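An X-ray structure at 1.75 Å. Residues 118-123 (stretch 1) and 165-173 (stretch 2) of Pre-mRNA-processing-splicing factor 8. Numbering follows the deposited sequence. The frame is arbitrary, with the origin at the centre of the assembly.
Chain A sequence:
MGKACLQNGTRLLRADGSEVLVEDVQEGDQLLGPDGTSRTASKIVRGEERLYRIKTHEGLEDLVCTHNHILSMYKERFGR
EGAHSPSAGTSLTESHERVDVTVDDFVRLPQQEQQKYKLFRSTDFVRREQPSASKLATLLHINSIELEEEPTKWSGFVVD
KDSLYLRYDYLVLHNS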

# COMPACT_ATOMS: atom_id res chain seq x y z
N LYS A 118 -2.13 8.08 9.22
CA LYS A 118 -2.93 8.28 8.02
C LYS A 118 -2.21 7.71 6.81
O LYS A 118 -0.99 7.84 6.69
CB LYS A 118 -3.23 9.77 7.81
CG LYS A 118 -4.14 10.34 8.89
CD LYS A 118 -3.73 11.74 9.30
CE LYS A 118 -4.70 12.32 10.32
NZ LYS A 118 -4.76 11.47 11.54
N LEU A 119 -2.97 7.05 5.94
CA LEU A 119 -2.48 6.77 4.60
C LEU A 119 -2.43 8.07 3.80
O LEU A 119 -2.96 9.10 4.22
CB LEU A 119 -3.37 5.74 3.91
CG LEU A 119 -3.42 4.36 4.58
CD1 LEU A 119 -4.53 3.50 3.97
CD2 LEU A 119 -2.07 3.67 4.44
N PHE A 120 -1.77 8.04 2.63
CA PHE A 120 -1.70 9.28 1.87
C PHE A 120 -1.50 8.99 0.39
O PHE A 120 -1.05 7.92 -0.01
CB PHE A 120 -0.59 10.20 2.38
CG PHE A 120 0.79 9.63 2.25
CD1 PHE A 120 1.29 8.74 3.19
CD2 PHE A 120 1.62 10.02 1.21
CE1 PHE A 120 2.57 8.23 3.07
CE2 PHE A 120 2.90 9.51 1.09
CZ PHE A 120 3.38 8.62 2.02
N ARG A 121 -1.84 10.00 -0.41
CA ARG A 121 -1.64 10.00 -1.85
C ARG A 121 -0.57 11.03 -2.19
O ARG A 121 -0.32 11.97 -1.43
CB ARG A 121 -2.95 10.32 -2.58
CG ARG A 121 -4.17 9.60 -2.04
CD ARG A 121 -5.46 10.29 -2.48
NE ARG A 121 -5.73 10.06 -3.89
CZ ARG A 121 -6.81 10.49 -4.53
NH1 ARG A 121 -7.74 11.18 -3.88
NH2 ARG A 121 -6.97 10.24 -5.82
N SER A 122 0.05 10.85 -3.35
CA SER A 122 1.13 11.75 -3.74
C SER A 122 0.56 13.06 -4.27
O SER A 122 -0.24 13.07 -5.21
CB SER A 122 2.01 11.09 -4.81
OG SER A 122 1.37 11.12 -6.07
N THR A 123 0.98 14.17 -3.67
CA THR A 123 0.53 15.48 -4.11
C THR A 123 0.95 15.71 -5.56
O THR A 123 2.11 15.50 -5.92
CB THR A 123 1.09 16.57 -3.21
OG1 THR A 123 1.15 16.08 -1.86
CG2 THR A 123 0.21 17.81 -3.26
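Stretch 2 165-173: YLRYDYLVL

Stretch 2 folds back on itself as a hairpin and lays its returning arm beside stretch 1. Its outgoing strand includes Tyr-165 and Leu-166, a type I turn runs from Arg-167 to Tyr-170, and Val-172 and Leu-173 lie in the returning strand. Backbone bonds close the hairpin: Tyr-165 N to Leu-173 O at 2.9 Å, Leu-173 N to Tyr-165 O at 2.8 Å, Arg-167 N to Leu-171 O at 2.9 Å, and, across the turn, Tyr-170 N to Arg-167 O at 2.8 Å. Tyr-170 leaves the turn with phi/psi of 71/9°, before Leu-171 returns to an extended -57/133°.

The register against stretch 1 rests on a single bridge, Arg-121 with Leu-171, whose CA atoms are 4.2 Å apart. Two hydrogen bonds flank it. Val-172 N donates to Phe-120 O at 3.0 Å and 169°, nearly linear; Ser-122 N donates to Tyr-170 O at 3.1 Å and 151°. As the numbering rises from Phe-120 to Ser-122, the partners fall from Val-172 to Tyr-170, so the two backbones run antiparallel. Tyr-170 O also lies 3.1 Å from Arg-121 CA, a CA-H...O contact with 132° at the hydrogen.

Water 1 extends the pairing beyond these direct bonds: it accepts from Phe-120 N at 3.0 Å and donates to Val-172 O at 2.8 Å, linking two backbone groups that do not meet directly.

At the turn, Asp-169 is engaged through both backbone and side chain. Its carbonyl O accepts from Arg-121 NE and from Arg-121 NH2, each at 3.0 Å, with angles of 142° and 138°; the oxygen sits at the guanidinium edge, near its plane, as a forked acceptor should. The carboxylate instead serves its own stretch. Arg-167 NE donates to Asp-169 OD1 at 2.9 Å and Arg-167 NH2 to Asp-169 OD2 at 2.6 Å, the latter pair a salt bridge, while Leu-171 N adds a weak bond to Asp-169 OD1 at 3.3 Å.

Apolar packing accompanies the polar network. Val-172 points toward stretch 1, and its CB stands 4.1 Å from the centroid of the Phe-120 ring, 28° off the normal, a CH-pi contact over the face; Phe-120 CE2 comes within 3.6 Å of Val-172 CG2. Leu-119 CB meets Leu-171 CD1 at 4.0 Å, although the CA-to-CB bond of Leu-171 points away. Ser-122 points toward stretch 2, with its OG 3.8 Å from Leu-166 CD1. Together the stretches bury 426 Å², summed over both sides.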

# COMPACT_ATOMS: atom_id res chain seq x y z
N TYR A 165 5.77 3.15 -4.36
CA TYR A 165 5.17 3.14 -5.68
C TYR A 165 3.70 3.51 -5.52
O TYR A 165 3.20 3.66 -4.41
CB TYR A 165 5.34 1.78 -6.38
CG TYR A 165 4.73 0.62 -5.60
CD1 TYR A 165 5.36 0.12 -4.47
CD2 TYR A 165 3.54 0.04 -6.01
CE1 TYR A 165 4.80 -0.92 -3.75
CE2 TYR A 165 2.98 -1.01 -5.31
CZ TYR A 165 3.61 -1.48 -4.18
OH TYR A 165 3.05 -2.52 -3.48
N LEU A 166 3.00 3.66 -6.65
CA LEU A 166 1.67 4.24 -6.63
C LEU A 166 0.60 3.24 -7.05
O LEU A 166 0.75 2.53 -8.05
CB LEU A 166 1.60 5.46 -7.55
CG LEU A 166 2.38 6.68 -7.08
CD1 LEU A 166 2.08 7.87 -7.98
CD2 LEU A 166 2.10 7.00 -5.61
N ARG A 167 -0.49 3.20 -6.28
CA ARG A 167 -1.74 2.62 -6.74
C ARG A 167 -2.34 3.52 -7.82
O ARG A 167 -1.95 4.68 -7.99
CB ARG A 167 -2.72 2.47 -5.57
CG ARG A 167 -3.79 1.39 -5.74
CD ARG A 167 -4.54 1.10 -4.44
NE ARG A 167 -5.48 2.16 -4.09
CZ ARG A 167 -6.41 2.05 -3.14
NH1 ARG A 167 -6.51 0.93 -2.45
NH2 ARG A 167 -7.23 3.07 -2.88
N TYR A 168 -3.30 2.97 -8.56
CA TYR A 168 -3.87 3.68 -9.70
C TYR A 168 -4.50 5.02 -9.30
O TYR A 168 -4.56 5.95 -10.11
CB TYR A 168 -4.90 2.80 -10.41
CG TYR A 168 -6.24 2.83 -9.70
CD1 TYR A 168 -6.44 2.11 -8.53
CD2 TYR A 168 -7.28 3.60 -10.19
CE1 TYR A 168 -7.66 2.15 -7.88
CE2 TYR A 168 -8.50 3.65 -9.54
CZ TYR A 168 -8.69 2.93 -8.39
OH TYR A 168 -9.91 2.98 -7.75
N ASP A 169 -4.98 5.14 -8.06
CA ASP A 169 -5.54 6.38 -7.53
C ASP A 169 -4.51 7.19 -6.74
O ASP A 169 -4.90 8.03 -5.92
CB ASP A 169 -6.77 6.09 -6.66
CG ASP A 169 -6.44 5.26 -5.43
OD1 ASP A 169 -5.29 4.77 -5.31
OD2 ASP A 169 -7.33 5.09 -4.57
N TYR A 170 -3.22 6.92 -6.94
CA TYR A 170 -2.10 7.65 -6.37
C TYR A 170 -1.91 7.42 -4.87
O TYR A 170 -1.09 8.09 -4.25
CB TYR A 170 -2.21 9.16 -6.66
CG TYR A 170 -2.26 9.43 -8.15
CD1 TYR A 170 -1.12 9.34 -8.93
CD2 TYR A 170 -3.46 9.76 -8.77
CE1 TYR A 170 -1.16 9.57 -10.30
CE2 TYR A 170 -3.51 10.00 -10.14
CZ TYR A 170 -2.36 9.90 -10.89
OH TYR A 170 -2.42 10.14 -12.25
N LEU A 171 -2.63 6.46 -4.27
CA LEU A 171 -2.28 6.00 -2.93
C LEU A 171 -0.83 5.51 -2.94
O LEU A 171 -0.43 4.77 -3.84
CB LEU A 171 -3.22 4.88 -2.49
CG LEU A 171 -2.95 4.26 -1.12
CD1 LEU A 171 -3.20 5.26 -0.03
CD2 LEU A 171 -3.82 3.02 -0.93
N VAL A 172 -0.05 5.94 -1.96
CA VAL A 172 1.36 5.60 -1.88
C VAL A 172 1.51 4.28 -1.13
O VAL A 172 1.07 4.15 0.02
CB VAL A 172 2.18 6.72 -1.21
CG1 VAL A 172 3.63 6.27 -1.02
CG2 VAL A 172 2.11 8.00 -2.06
N LEU A 173 2.16 3.32 -1.78
CA LEU A 173 2.35 1.97 -1.27
C LEU A 173 3.84 1.70 -1.09
O LEU A 173 4.68 2.27 -1.79
CB LEU A 173 1.76 0.94 -2.25
CG LEU A 173 0.25 1.03 -2.47
CD1 LEU A 173 -0.16 0.18 -3.67
CD2 LEU A 173 -0.50 0.62 -1.19
O HOH W 1 -0.25 5.47 2.06